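Beta-lactamase-like protein (Koribacter versatilis, PDB 6B9V) cleaves reactive photoproducts of FAD as a probably metal-dependent diphosphatase of the PhnP family, built on a metallo-beta-lactamase-like scaffold. Local coordinates at residues I74-G79 and E110-V115; P105-E110 and H139-E144; D82-L87 and K117-Y122; V156-G161 and A174-F179. All blocks are in the same frame, centred on the assembly; numbering follows the deposited sequence.

Interaction 1. Residues I74-G79 and E110-V115. With MN (manganese (II) ion), chain D.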
loop_
_atom_site.group_PDB
_atom_site.type_symbol
_atom_site.label_atom_id
_atom_site.label_comp_id
_atom_site.label_asym_id
_atom_site.label_seq_id
_atom_site.Cartn_x
_atom_site.Cartn_y
_atom_site.Cartn_z
ATOM N N ILE A 74 1.579 4.349 -17.732
ATOM C CA ILE A 74 2.133 4.763 -16.451
ATOM C C ILE A 74 3.506 5.381 -16.676
ATOM O O ILE A 74 4.346 4.821 -17.390
ATOM C CB ILE A 74 2.245 3.577 -15.466
ATOM C CG1 ILE A 74 0.859 2.959 -15.243
ATOM C CG2 ILE A 74 2.906 4.028 -14.143
ATOM C CD1 ILE A 74 0.851 1.694 -14.430
ATOM N N VAL A 75 3.727 6.539 -16.075
ATOM C CA VAL A 75 4.986 7.263 -16.223
ATOM C C VAL A 75 5.627 7.449 -14.845
ATOM O O VAL A 75 4.946 7.878 -13.915
ATOM C CB VAL A 75 4.758 8.638 -16.889
ATOM C CG1 VAL A 75 6.078 9.392 -17.022
ATOM C CG2 VAL A 75 4.134 8.460 -18.266
ATOM N N TYR A 76 6.916 7.133 -14.711
ATOM C CA TYR A 76 7.598 7.262 -13.421
ATOM C C TYR A 76 8.527 8.472 -13.310
ATOM O O TYR A 76 9.301 8.756 -14.231
ATOM C CB TYR A 76 8.409 5.993 -13.126
ATOM C CG TYR A 76 7.515 4.836 -12.730
ATOM C CD1 TYR A 76 7.057 3.934 -13.682
ATOM C CD2 TYR A 76 7.111 4.667 -11.416
ATOM C CE1 TYR A 76 6.219 2.873 -13.330
ATOM C CE2 TYR A 76 6.274 3.624 -11.051
ATOM C CZ TYR A 76 5.843 2.716 -12.015
ATOM O OH TYR A 76 5.004 1.669 -11.666
ATOM N N THR A 77 8.473 9.152 -12.161
ATOM C CA THR A 77 9.456 10.201 -11.855
ATOM C C THR A 77 10.803 9.601 -11.398
ATOM O O THR A 77 11.875 10.052 -11.833
ATOM C CB THR A 77 8.935 11.167 -10.761
ATOM O OG1 THR A 77 8.651 10.426 -9.568
ATOM C CG2 THR A 77 7.679 11.898 -11.228
ATOM N N HIS A 78 10.742 8.585 -10.527
ATOM C CA HIS A 78 11.937 7.926 -10.002
ATOM C C HIS A 78 11.541 6.685 -9.210
ATOM O O HIS A 78 10.353 6.364 -9.110
ATOM C CB HIS A 78 12.794 8.869 -9.118
ATOM C CG HIS A 78 12.137 9.308 -7.841
ATOM N ND1 HIS A 78 10.881 9.889 -7.800
ATOM C CD2 HIS A 78 12.583 9.323 -6.557
ATOM C CE1 HIS A 78 10.582 10.213 -6.561
ATOM N NE2 HIS A 78 11.595 9.878 -5.781
ATOM N N GLY A 79 12.535 6.012 -8.639
ATOM C CA GLY A 79 12.344 4.667 -8.104
ATOM C C GLY A 79 12.209 4.476 -6.604
ATOM O O GLY A 79 12.221 3.333 -6.124
ATOM N N GLU A 110 16.470 4.819 -16.938
ATOM C CA GLU A 110 17.208 3.582 -16.690
ATOM C C GLU A 110 17.329 3.237 -15.192
ATOM O O GLU A 110 17.210 2.065 -14.816
ATOM C CB GLU A 110 18.596 3.663 -17.327
ATOM C CG GLU A 110 19.377 2.354 -17.325
ATOM C CD GLU A 110 19.954 2.005 -15.956
ATOM O OE1 GLU A 110 20.379 2.936 -15.230
ATOM O OE2 GLU A 110 19.958 0.804 -15.602
ATOM N N LYS A 111 17.587 4.220 -14.337
ATOM C CA LYS A 111 17.757 3.894 -12.917
ATOM C C LYS A 111 16.433 3.397 -12.307
ATOM O O LYS A 111 16.395 2.444 -11.492
ATOM C CB LYS A 111 18.290 5.096 -12.135
ATOM C CG LYS A 111 18.938 4.696 -10.800
ATOM C CD LYS A 111 19.263 5.903 -9.925
ATOM C CE LYS A 111 19.964 5.489 -8.635
ATOM N NZ LYS A 111 19.148 4.558 -7.808
ATOM N N THR A 112 15.338 4.017 -12.737
ATOM C CA THR A 112 14.026 3.640 -12.226
ATOM C C THR A 112 13.625 2.248 -12.751
ATOM O O THR A 112 13.099 1.412 -12.001
ATOM C CB THR A 112 12.986 4.699 -12.597
ATOM O OG1 THR A 112 13.388 5.966 -12.039
ATOM C CG2 THR A 112 11.614 4.319 -12.072
ATOM N N GLU A 113 13.886 2.006 -14.033
ATOM C CA GLU A 113 13.678 0.695 -14.625
ATOM C C GLU A 113 14.442 -0.374 -13.844
ATOM O O GLU A 113 13.884 -1.418 -13.528
ATOM C CB GLU A 113 14.120 0.697 -16.091
ATOM C CG GLU A 113 14.092 -0.674 -16.731
ATOM C CD GLU A 113 14.739 -0.680 -18.102
ATOM O OE1 GLU A 113 14.721 0.372 -18.772
ATOM O OE2 GLU A 113 15.280 -1.731 -18.496
ATOM N N ARG A 114 15.717 -0.097 -13.536
ATOM C CA ARG A 114 16.574 -1.030 -12.788
ATOM C C ARG A 114 15.938 -1.419 -11.440
ATOM O O ARG A 114 15.869 -2.622 -11.064
ATOM C CB ARG A 114 17.961 -0.404 -12.560
ATOM C CG ARG A 114 19.107 -1.381 -12.326
ATOM C CD ARG A 114 20.349 -0.665 -11.750
ATOM N NE ARG A 114 20.656 0.590 -12.444
ATOM C CZ ARG A 114 21.521 1.503 -12.011
ATOM N NH1 ARG A 114 22.188 1.317 -10.880
ATOM N NH2 ARG A 114 21.725 2.612 -12.716
ATOM N N VAL A 115 15.471 -0.403 -10.716
ATOM C CA VAL A 115 14.821 -0.665 -9.431
ATOM C C VAL A 115 13.506 -1.447 -9.589
ATOM O O VAL A 115 13.250 -2.403 -8.845
ATOM C CB VAL A 115 14.548 0.655 -8.662
ATOM C CG1 VAL A 115 13.763 0.380 -7.385
ATOM C CG2 VAL A 115 15.865 1.379 -8.362
HETATM MN MN MN D . 12.220 10.369 -3.681
#
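The methyl CG2 of T112 approaches the Y76 ring obliquely and sits 3.8 Å from Y76 CB, while the H78 ring has T77 OG1 at its edge. T77 OG1 lies in the plane of that ring and accepts a hydrogen bond of 2.9 Å from H78 ND1; H78 NE2 binds a manganese ion at 2.2 Å. T77 OG1 also bonds to D54, and H80, H160 and D178 share the metal. H78 begins the His-x-His-x-Asp-His signature of the metallo-beta-lactamase superfamily. T112 CG2 stands anti to the backbone N, whereas OG1, anti to the carbonyl carbon (chi1 -59°), comes within 3.2 Å of H78 CA, although its hydrogen-bond partner is N109. G79, without a side chain, has its CA 4.6 Å from T112 CA, and V115 CG1 rests 3.6 Å from G79 O. Since no hydrogen bond crosses between the segments, the helix meets the metal-binding loop by van der Waals contact; the polar bonds of the H78 ring go to T77 and the metal, not to the helix.

Interaction 2. Residues P105-E110 and H139-E144; sequences PLYANE and HRVHHE
Y107 and H139 lie side by side on one face of the sheet, and the tyrosine can be traced outward along its partner. Y107 CB starts against V141 CG2, 3.6 Å away. CG stands anti to the carbonyl carbon (chi1 -69°); beyond it the ring runs over H139: Y107 CD2 and CE2 both touch H139 CB at 3.5 Å, CZ comes 4.0 Å from H139 CG, and OH ends over the centre of the imidazole. The result is an offset stack with planes 19° apart. P105 CB adds an oblique contact to the same imidazole, whose NE2 is hydrogen-bonded to E137. Beneath the rings, strands 104-108 and 136-140 pair in parallel as the two strands of a beta-alpha-beta crossover whose helix is 110-119, and 136-140 forms an edge of its sheet within the chain. Three hydrogen bonds join them: H139 N to L106 O, A108 N to H139 O, and V141 N to A108 O (2.8 Å). The other sheet face carries R140, whose chain bends at chi2 and chi3. E110 CB and CG lie over a face of its guanidinium, with R140 NH1 3.5 Å from E110 CB. R140 NE is salt-bridged to E113. Where the strands give way to loop and helix, a water accepts from E110 N and donates to V141 O, while N109 occupies the N-cap of the helix.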
loop_
_atom_site.group_PDB
_atom_site.type_symbol
_atom_site.label_atom_id
_atom_site.label_comp_id
_atom_site.label_asym_id
_atom_site.label_seq_id
_atom_site.Cartn_x
_atom_site.Cartn_y
_atom_site.Cartn_z
ATOM N N PRO A 105 1.698 -0.146 -20.758
ATOM C CA PRO A 105 3.066 0.353 -20.908
ATOM C C PRO A 105 3.526 1.200 -19.708
ATOM O O PRO A 105 2.799 2.074 -19.243
ATOM C CB PRO A 105 2.989 1.193 -22.185
ATOM C CG PRO A 105 1.579 1.698 -22.209
ATOM C CD PRO A 105 0.722 0.660 -21.513
ATOM N N LEU A 106 4.723 0.906 -19.210
ATOM C CA LEU A 106 5.366 1.682 -18.158
ATOM C C LEU A 106 6.520 2.472 -18.746
ATOM O O LEU A 106 7.292 1.944 -19.526
ATOM C CB LEU A 106 5.898 0.786 -17.044
ATOM C CG LEU A 106 5.066 -0.373 -16.515
ATOM C CD1 LEU A 106 5.839 -1.020 -15.377
ATOM C CD2 LEU A 106 3.693 0.081 -16.055
ATOM N N TYR A 107 6.657 3.727 -18.361
ATOM C CA TYR A 107 7.730 4.550 -18.897
ATOM C C TYR A 107 8.646 4.968 -17.761
ATOM O O TYR A 107 8.182 5.536 -16.779
ATOM C CB TYR A 107 7.151 5.768 -19.625
ATOM C CG TYR A 107 6.434 5.390 -20.900
ATOM C CD1 TYR A 107 5.111 4.956 -20.880
ATOM C CD2 TYR A 107 7.088 5.444 -22.126
ATOM C CE1 TYR A 107 4.457 4.590 -22.059
ATOM C CE2 TYR A 107 6.445 5.082 -23.303
ATOM C CZ TYR A 107 5.127 4.657 -23.261
ATOM O OH TYR A 107 4.481 4.290 -24.426
ATOM N N ALA A 108 9.937 4.686 -17.887
ATOM C CA ALA A 108 10.862 5.057 -16.816
ATOM C C ALA A 108 12.264 5.265 -17.343
ATOM O O ALA A 108 12.633 4.697 -18.379
ATOM C CB ALA A 108 10.861 3.982 -15.712
ATOM N N ASN A 109 13.055 6.081 -16.650
ATOM C CA ASN A 109 14.461 6.193 -17.018
ATOM C C ASN A 109 15.198 4.933 -16.573
ATOM O O ASN A 109 14.613 4.074 -15.905
ATOM C CB ASN A 109 15.109 7.470 -16.441
ATOM C CG ASN A 109 15.119 7.517 -14.921
ATOM O OD1 ASN A 109 14.948 6.508 -14.239
ATOM N ND2 ASN A 109 15.337 8.712 -14.380
ATOM N N GLU A 110 16.470 4.819 -16.938
ATOM C CA GLU A 110 17.208 3.582 -16.690
ATOM C C GLU A 110 17.329 3.237 -15.192
ATOM O O GLU A 110 17.210 2.065 -14.816
ATOM C CB GLU A 110 18.596 3.663 -17.327
ATOM C CG GLU A 110 19.377 2.354 -17.325
ATOM C CD GLU A 110 19.954 2.005 -15.956
ATOM O OE1 GLU A 110 20.379 2.936 -15.230
ATOM O OE2 GLU A 110 19.958 0.804 -15.602
ATOM N N HIS A 139 9.196 0.669 -21.119
ATOM C CA HIS A 139 9.694 1.578 -22.138
ATOM C C HIS A 139 10.671 2.582 -21.504
ATOM O O HIS A 139 10.382 3.194 -20.454
ATOM C CB HIS A 139 8.541 2.327 -22.819
ATOM C CG HIS A 139 7.550 1.438 -23.509
ATOM N ND1 HIS A 139 7.559 1.230 -24.871
ATOM C CD2 HIS A 139 6.509 0.718 -23.026
ATOM C CE1 HIS A 139 6.571 0.413 -25.198
ATOM N NE2 HIS A 139 5.920 0.086 -24.096
ATOM N N ARG A 140 11.819 2.758 -22.148
ATOM C CA ARG A 140 12.873 3.619 -21.614
ATOM C C ARG A 140 12.646 5.103 -21.903
ATOM O O ARG A 140 12.410 5.503 -23.040
ATOM C CB ARG A 140 14.232 3.194 -22.172
ATOM C CG ARG A 140 15.396 4.101 -21.769
ATOM C CD ARG A 140 15.819 3.869 -20.324
ATOM N NE ARG A 140 16.103 2.460 -20.063
ATOM C CZ ARG A 140 17.296 1.894 -20.219
ATOM N NH1 ARG A 140 18.327 2.614 -20.638
ATOM N NH2 ARG A 140 17.458 0.607 -19.958
ATOM N N VAL A 141 12.738 5.916 -20.857
ATOM C CA VAL A 141 12.653 7.363 -20.985
ATOM C C VAL A 141 14.044 7.993 -20.922
ATOM O O VAL A 141 14.787 7.779 -19.964
ATOM C CB VAL A 141 11.792 7.991 -19.868
ATOM C CG1 VAL A 141 11.688 9.499 -20.058
ATOM C CG2 VAL A 141 10.401 7.360 -19.820
ATOM N N HIS A 142 14.399 8.767 -21.941
ATOM C CA HIS A 142 15.536 9.659 -21.821
ATOM C C HIS A 142 15.015 11.082 -21.915
ATOM O O HIS A 142 13.899 11.362 -21.483
ATOM C CB HIS A 142 16.596 9.381 -22.887
ATOM C CG HIS A 142 17.985 9.727 -22.449
ATOM N ND1 HIS A 142 18.711 10.762 -23.008
ATOM C CD2 HIS A 142 18.781 9.191 -21.492
ATOM C CE1 HIS A 142 19.890 10.836 -22.423
ATOM N NE2 HIS A 142 19.960 9.893 -21.498
ATOM N N HIS A 143 15.798 11.982 -22.486
ATOM C CA HIS A 143 15.417 13.387 -22.474
ATOM C C HIS A 143 14.412 13.741 -23.572
ATOM O O HIS A 143 13.758 14.781 -23.509
ATOM C CB HIS A 143 16.665 14.264 -22.577
ATOM C CG HIS A 143 17.413 14.392 -21.284
ATOM N ND1 HIS A 143 17.650 13.320 -20.451
ATOM C CD2 HIS A 143 17.967 15.468 -20.675
ATOM C CE1 HIS A 143 18.324 13.727 -19.390
ATOM N NE2 HIS A 143 18.530 15.026 -19.502
ATOM N N GLU A 144 14.272 12.871 -24.563
ATOM C CA GLU A 144 13.296 13.099 -25.626
ATOM C C GLU A 144 11.866 12.979 -25.096
ATOM O O GLU A 144 11.622 12.287 -24.109
ATOM C CB GLU A 144 13.520 12.113 -26.775
ATOM C CG GLU A 144 14.955 12.060 -27.281
ATOM C CD GLU A 144 15.155 12.913 -28.514
ATOM O OE1 GLU A 144 14.230 13.683 -28.852
ATOM O OE2 GLU A 144 16.231 12.818 -29.143
HETATM O O HOH W 1 17.313 6.993 -18.977
#

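Interaction 3. Residues D82-L87 and K117-Y122. With MN (manganese (II) ion), chain C.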
loop_
_atom_site.group_PDB
_atom_site.type_symbol
_atom_site.label_atom_id
_atom_site.label_comp_id
_atom_site.label_asym_id
_atom_site.label_seq_id
_atom_site.Cartn_x
_atom_site.Cartn_y
_atom_site.Cartn_z
ATOM N N ASP A 82 8.001 5.171 -2.126
ATOM C CA ASP A 82 6.727 5.873 -2.082
ATOM C C ASP A 82 6.181 6.193 -3.480
ATOM O O ASP A 82 5.044 6.674 -3.595
ATOM C CB ASP A 82 6.815 7.162 -1.222
ATOM C CG ASP A 82 8.000 8.071 -1.583
ATOM O OD1 ASP A 82 9.131 7.591 -1.787
ATOM O OD2 ASP A 82 7.780 9.298 -1.614
ATOM N N HIS A 83 6.955 5.880 -4.522
ATOM C CA HIS A 83 6.552 6.145 -5.906
ATOM C C HIS A 83 6.373 4.869 -6.736
ATOM O O HIS A 83 5.883 4.929 -7.860
ATOM C CB HIS A 83 7.588 7.068 -6.576
ATOM C CG HIS A 83 7.747 8.378 -5.865
ATOM N ND1 HIS A 83 7.109 9.529 -6.280
ATOM C CD2 HIS A 83 8.400 8.701 -4.721
ATOM C CE1 HIS A 83 7.384 10.509 -5.437
ATOM N NE2 HIS A 83 8.177 10.037 -4.492
ATOM N N ILE A 84 6.770 3.722 -6.190
ATOM C CA ILE A 84 6.710 2.471 -6.973
ATOM C C ILE A 84 5.974 1.306 -6.303
ATOM O O ILE A 84 5.505 0.411 -7.015
ATOM C CB ILE A 84 8.129 1.946 -7.367
ATOM C CG1 ILE A 84 8.907 1.434 -6.146
ATOM C CG2 ILE A 84 8.918 3.010 -8.145
ATOM C CD1 ILE A 84 10.121 0.563 -6.495
ATOM N N LEU A 85 5.846 1.291 -4.973
ATOM C CA LEU A 85 5.361 0.034 -4.347
ATOM C C LEU A 85 3.938 -0.394 -4.759
ATOM O O LEU A 85 3.575 -1.573 -4.603
ATOM C CB LEU A 85 5.436 0.125 -2.819
ATOM C CG LEU A 85 6.839 -0.115 -2.256
ATOM C CD1 LEU A 85 6.865 -0.043 -0.733
ATOM C CD2 LEU A 85 7.457 -1.432 -2.758
ATOM N N GLY A 86 3.145 0.523 -5.312
ATOM C CA GLY A 86 1.779 0.200 -5.734
ATOM C C GLY A 86 1.626 -0.557 -7.055
ATOM O O GLY A 86 0.497 -0.911 -7.505
ATOM N N LEU A 87 2.764 -0.822 -7.692
ATOM C CA LEU A 87 2.716 -1.478 -8.999
ATOM C C LEU A 87 2.070 -2.861 -8.845
ATOM O O LEU A 87 1.351 -3.324 -9.734
ATOM C CB LEU A 87 4.114 -1.590 -9.621
ATOM C CG LEU A 87 4.148 -2.285 -10.988
ATOM C CD1 LEU A 87 3.312 -1.502 -12.000
ATOM C CD2 LEU A 87 5.589 -2.450 -11.495
ATOM N N LYS A 117 12.517 -3.522 -12.047
ATOM C CA LYS A 117 12.740 -4.904 -12.456
ATOM C C LYS A 117 13.321 -5.718 -11.309
ATOM O O LYS A 117 13.049 -6.920 -11.193
ATOM C CB LYS A 117 13.661 -4.976 -13.675
ATOM C CG LYS A 117 13.006 -4.442 -14.939
ATOM C CD LYS A 117 13.901 -4.656 -16.148
ATOM C CE LYS A 117 13.138 -4.406 -17.438
ATOM N NZ LYS A 117 14.014 -4.558 -18.633
ATOM N N HIS A 118 14.121 -5.072 -10.464
ATOM C CA HIS A 118 14.681 -5.791 -9.321
ATOM C C HIS A 118 13.609 -6.101 -8.268
ATOM O O HIS A 118 13.396 -7.262 -7.894
ATOM C CB HIS A 118 15.826 -4.982 -8.702
ATOM C CG HIS A 118 16.365 -5.571 -7.438
ATOM N ND1 HIS A 118 17.306 -6.577 -7.429
ATOM C CD2 HIS A 118 16.090 -5.299 -6.140
ATOM C CE1 HIS A 118 17.594 -6.895 -6.179
ATOM N NE2 HIS A 118 16.870 -6.133 -5.378
ATOM N N VAL A 119 12.925 -5.059 -7.806
ATOM C CA VAL A 119 11.916 -5.183 -6.764
ATOM C C VAL A 119 10.750 -6.054 -7.213
ATOM O O VAL A 119 10.253 -6.876 -6.447
ATOM C CB VAL A 119 11.374 -3.806 -6.332
ATOM C CG1 VAL A 119 10.165 -3.958 -5.412
ATOM C CG2 VAL A 119 12.465 -2.990 -5.642
ATOM N N PHE A 120 10.312 -5.873 -8.454
ATOM C CA PHE A 120 9.147 -6.593 -8.949
ATOM C C PHE A 120 9.565 -7.633 -9.966
ATOM O O PHE A 120 8.900 -7.824 -10.983
ATOM C CB PHE A 120 8.122 -5.632 -9.549
ATOM C CG PHE A 120 7.446 -4.763 -8.524
ATOM C CD1 PHE A 120 6.513 -5.306 -7.646
ATOM C CD2 PHE A 120 7.758 -3.417 -8.421
ATOM C CE1 PHE A 120 5.894 -4.519 -6.691
ATOM C CE2 PHE A 120 7.142 -2.622 -7.467
ATOM C CZ PHE A 120 6.207 -3.172 -6.604
ATOM N N LYS A 121 10.668 -8.312 -9.668
ATOM C CA LYS A 121 11.164 -9.393 -10.513
ATOM C C LYS A 121 10.110 -10.484 -10.761
ATOM O O LYS A 121 10.124 -11.137 -11.806
ATOM C CB LYS A 121 12.417 -10.004 -9.889
ATOM C CG LYS A 121 13.276 -10.773 -10.866
ATOM C CD LYS A 121 14.344 -11.565 -10.136
ATOM C CE LYS A 121 15.247 -12.299 -11.113
ATOM N NZ LYS A 121 16.248 -13.148 -10.401
ATOM N N TYR A 122 9.195 -10.670 -9.808
ATOM C CA TYR A 122 8.131 -11.666 -9.950
ATOM C C TYR A 122 7.053 -11.222 -10.943
ATOM O O TYR A 122 6.269 -12.042 -11.414
ATOM C CB TYR A 122 7.492 -11.982 -8.589
ATOM C CG TYR A 122 6.716 -10.836 -7.971
ATOM C CD1 TYR A 122 5.349 -10.702 -8.179
ATOM C CD2 TYR A 122 7.353 -9.891 -7.175
ATOM C CE1 TYR A 122 4.639 -9.646 -7.611
ATOM C CE2 TYR A 122 6.655 -8.839 -6.607
ATOM C CZ TYR A 122 5.302 -8.721 -6.827
ATOM O OH TYR A 122 4.617 -7.677 -6.257
HETATM MN MN MN C . 8.929 10.896 -2.634
#
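L87 and F120 meet at an oblique crossing, with L87 CB over one face of the phenyl ring. This CH-pi contact places L87 CB 4.2 Å from the ring centroid and 23° off its normal, toward the rim. L87 CG stands anti to the backbone N (chi1 179°), and from there CD2 reaches F120 CD2 at 3.9 Å. V119 CG1 packs on the opposite face of the ring, so the phenyl is held between a leucine and its own preceding valine. L85 O lies at the ring edge, near its plane and 3.7 Å from F120 CZ; I84 O approaches obliquely, 3.5 Å from F120 CE2. I84 O also accepts the backbone N-H of L87, closing a type I turn. This turn follows directly on the His-x-His-x-Asp-His signature of the metallo-beta-lactamase fold, whose last two members, D82 and H83, bind one manganese ion through OD2 and NE2; D178 and H231 complete its protein ligands. I84 CD1 extends the apolar contact to V119 CG2 at 4.3 Å. On the helix side the second subunit lies close, with I123 of that subunit against V119, while L85 packs on D88 of the same neighbour.

Interaction 4. Residues V156-G161 and A174-F179. With MN (manganese (II) ion), chain D; MN (manganese (II) ion), chain C.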
loop_
_atom_site.group_PDB
_atom_site.type_symbol
_atom_site.label_atom_id
_atom_site.label_comp_id
_atom_site.label_asym_id
_atom_site.label_seq_id
_atom_site.Cartn_x
_atom_site.Cartn_y
_atom_site.Cartn_z
ATOM N N VAL A 156 11.608 16.560 -17.632
ATOM C CA VAL A 156 12.271 17.743 -17.119
ATOM C C VAL A 156 13.229 17.317 -16.022
ATOM O O VAL A 156 12.790 16.923 -14.947
ATOM C CB VAL A 156 11.262 18.761 -16.554
ATOM C CG1 VAL A 156 11.999 20.004 -16.002
ATOM C CG2 VAL A 156 10.256 19.155 -17.628
ATOM N N PRO A 157 14.533 17.353 -16.302
ATOM C CA PRO A 157 15.477 16.906 -15.272
ATOM C C PRO A 157 15.409 17.773 -14.025
ATOM O O PRO A 157 15.428 18.998 -14.142
ATOM C CB PRO A 157 16.839 17.039 -15.958
ATOM C CG PRO A 157 16.523 17.004 -17.467
ATOM C CD PRO A 157 15.192 17.677 -17.583
ATOM N N VAL A 158 15.299 17.143 -12.858
ATOM C CA VAL A 158 15.466 17.854 -11.596
ATOM C C VAL A 158 16.447 17.071 -10.711
ATOM O O VAL A 158 16.721 15.893 -10.968
ATOM C CB VAL A 158 14.117 18.080 -10.858
ATOM C CG1 VAL A 158 13.171 18.940 -11.719
ATOM C CG2 VAL A 158 13.423 16.758 -10.484
ATOM N N ILE A 159 16.982 17.734 -9.688
ATOM C CA ILE A 159 17.980 17.123 -8.817
ATOM C C ILE A 159 17.374 16.806 -7.445
ATOM O O ILE A 159 16.870 17.687 -6.760
ATOM C CB ILE A 159 19.203 18.034 -8.662
ATOM C CG1 ILE A 159 19.823 18.301 -10.034
ATOM C CG2 ILE A 159 20.233 17.400 -7.719
ATOM C CD1 ILE A 159 20.280 17.033 -10.747
ATOM N N HIS A 160 17.425 15.524 -7.083
ATOM C CA HIS A 160 16.816 14.952 -5.883
ATOM C C HIS A 160 18.004 14.597 -4.998
ATOM O O HIS A 160 18.526 13.479 -5.056
ATOM C CB HIS A 160 15.961 13.725 -6.267
ATOM C CG HIS A 160 15.128 13.140 -5.155
ATOM N ND1 HIS A 160 14.820 13.819 -4.001
ATOM C CD2 HIS A 160 14.488 11.942 -5.077
ATOM C CE1 HIS A 160 14.041 13.056 -3.237
ATOM N NE2 HIS A 160 13.831 11.919 -3.863
ATOM N N GLY A 161 18.481 15.600 -4.259
ATOM C CA GLY A 161 19.708 15.499 -3.478
ATOM C C GLY A 161 20.945 15.658 -4.345
ATOM O O GLY A 161 21.408 16.765 -4.599
ATOM N N ALA A 174 2.648 21.169 -15.609
ATOM C CA ALA A 174 3.898 20.483 -15.296
ATOM C C ALA A 174 3.870 19.944 -13.868
ATOM O O ALA A 174 3.287 20.536 -12.955
ATOM C CB ALA A 174 5.112 21.399 -15.509
ATOM N N TYR A 175 4.501 18.796 -13.691
ATOM C CA TYR A 175 4.482 18.095 -12.424
ATOM C C TYR A 175 5.910 17.771 -12.022
ATOM O O TYR A 175 6.585 16.969 -12.679
ATOM C CB TYR A 175 3.645 16.824 -12.541
ATOM C CG TYR A 175 3.556 16.032 -11.260
ATOM C CD1 TYR A 175 2.711 16.431 -10.235
ATOM C CD2 TYR A 175 4.321 14.880 -11.078
ATOM C CE1 TYR A 175 2.617 15.688 -9.041
ATOM C CE2 TYR A 175 4.240 14.144 -9.892
ATOM C CZ TYR A 175 3.384 14.555 -8.885
ATOM O OH TYR A 175 3.294 13.821 -7.705
ATOM N N LEU A 176 6.371 18.401 -10.947
ATOM C CA LEU A 176 7.741 18.223 -10.466
ATOM C C LEU A 176 7.757 17.902 -8.983
ATOM O O LEU A 176 7.500 18.774 -8.162
ATOM C CB LEU A 176 8.582 19.483 -10.682
ATOM C CG LEU A 176 9.256 19.701 -12.035
ATOM C CD1 LEU A 176 8.243 19.973 -13.107
ATOM C CD2 LEU A 176 10.230 20.865 -11.891
ATOM N N THR A 177 8.092 16.677 -8.632
ATOM C CA THR A 177 8.129 16.312 -7.216
ATOM C C THR A 177 9.522 15.817 -6.850
ATOM O O THR A 177 10.331 15.542 -7.742
ATOM C CB THR A 177 7.065 15.240 -6.887
ATOM O OG1 THR A 177 7.064 14.990 -5.476
ATOM C CG2 THR A 177 7.340 13.938 -7.656
ATOM N N ASP A 178 9.804 15.721 -5.544
ATOM C CA ASP A 178 11.062 15.149 -5.056
ATOM C C ASP A 178 12.293 15.827 -5.659
ATOM O O ASP A 178 13.138 15.177 -6.285
ATOM C CB ASP A 178 11.126 13.642 -5.341
ATOM C CG ASP A 178 10.102 12.837 -4.529
ATOM O OD1 ASP A 178 10.504 12.055 -3.638
ATOM O OD2 ASP A 178 8.907 12.998 -4.791
ATOM N N PHE A 179 12.399 17.137 -5.498
ATOM C CA PHE A 179 13.635 17.795 -5.904
ATOM C C PHE A 179 14.125 18.677 -4.787
ATOM O O PHE A 179 13.319 19.205 -3.996
ATOM C CB PHE A 179 13.456 18.635 -7.182
ATOM C CG PHE A 179 12.545 19.823 -7.010
ATOM C CD1 PHE A 179 13.033 21.033 -6.525
ATOM C CD2 PHE A 179 11.202 19.732 -7.347
ATOM C CE1 PHE A 179 12.186 22.125 -6.353
ATOM C CE2 PHE A 179 10.349 20.823 -7.194
ATOM C CZ PHE A 179 10.840 22.018 -6.679
HETATM MN MN MN D . 12.220 10.369 -3.681
HETATM MN MN MN C . 8.929 10.896 -2.634
#
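The end of strand 151-160 meets the loop that follows strand 173-176, H160 CA and F179 CA being 4.3 Å apart, with no hydrogen bond between the segments and with D178 in a left-handed conformation (phi 55°, psi 57°). In the metallo-beta-lactamase fold metal ligands sit at strand ends and in the loops just after them, and here each segment supplies one. Farther back the contact is apolar: V158 CG1 presses on L176 CD2 at 3.5 Å, and V158 CB meets F179 CB at 3.8 Å. F179 CA makes a bent CA-H...O contact with I159 O. At the site itself H160 and D178 extend alongside one another toward the metals, with D178 CB over the centre of the imidazole, 3.6 Å from its centroid, and the carboxylate plane turned 88° to the ring. The backbone O of D178 lies over a face of this ring too, but makes no hydrogen bond to it; H160 ND1 is instead bonded to T208 O. With ND1 so bonded, H160 NE2 binds one manganese ion, 2.2 Å away, whose other protein ligands are H78, H80 and D178. A single atom, D178 OD1, bridges the two ions, at 2.4 Å from the one held by H160 and 2.2 Å from its neighbour.

Overall arrangement
From the N terminus, interaction 1 opens at 74-79, at the end of strand 73-75, and interaction 3 follows at 82-87. Interaction 2 opens at 105-110 before interaction 1 closes on helix 110-119; the end of that helix closes interaction 3, and strand 136-140 closes interaction 2. All three loops therefore cross: interaction 1 sets the loop after strand 73-75 on the helix, interaction 2 pairs strands 104-108 and 136-140, and interaction 3 packs the 82-87 turn on the helix end. Interaction 4 comes later in series, a short loop through strand 163-170 of the second sheet. The metals join interactions 1, 3 and 4: one manganese ion links 1 and 4, the other 3 and 4, whose centres are about 20 Å apart.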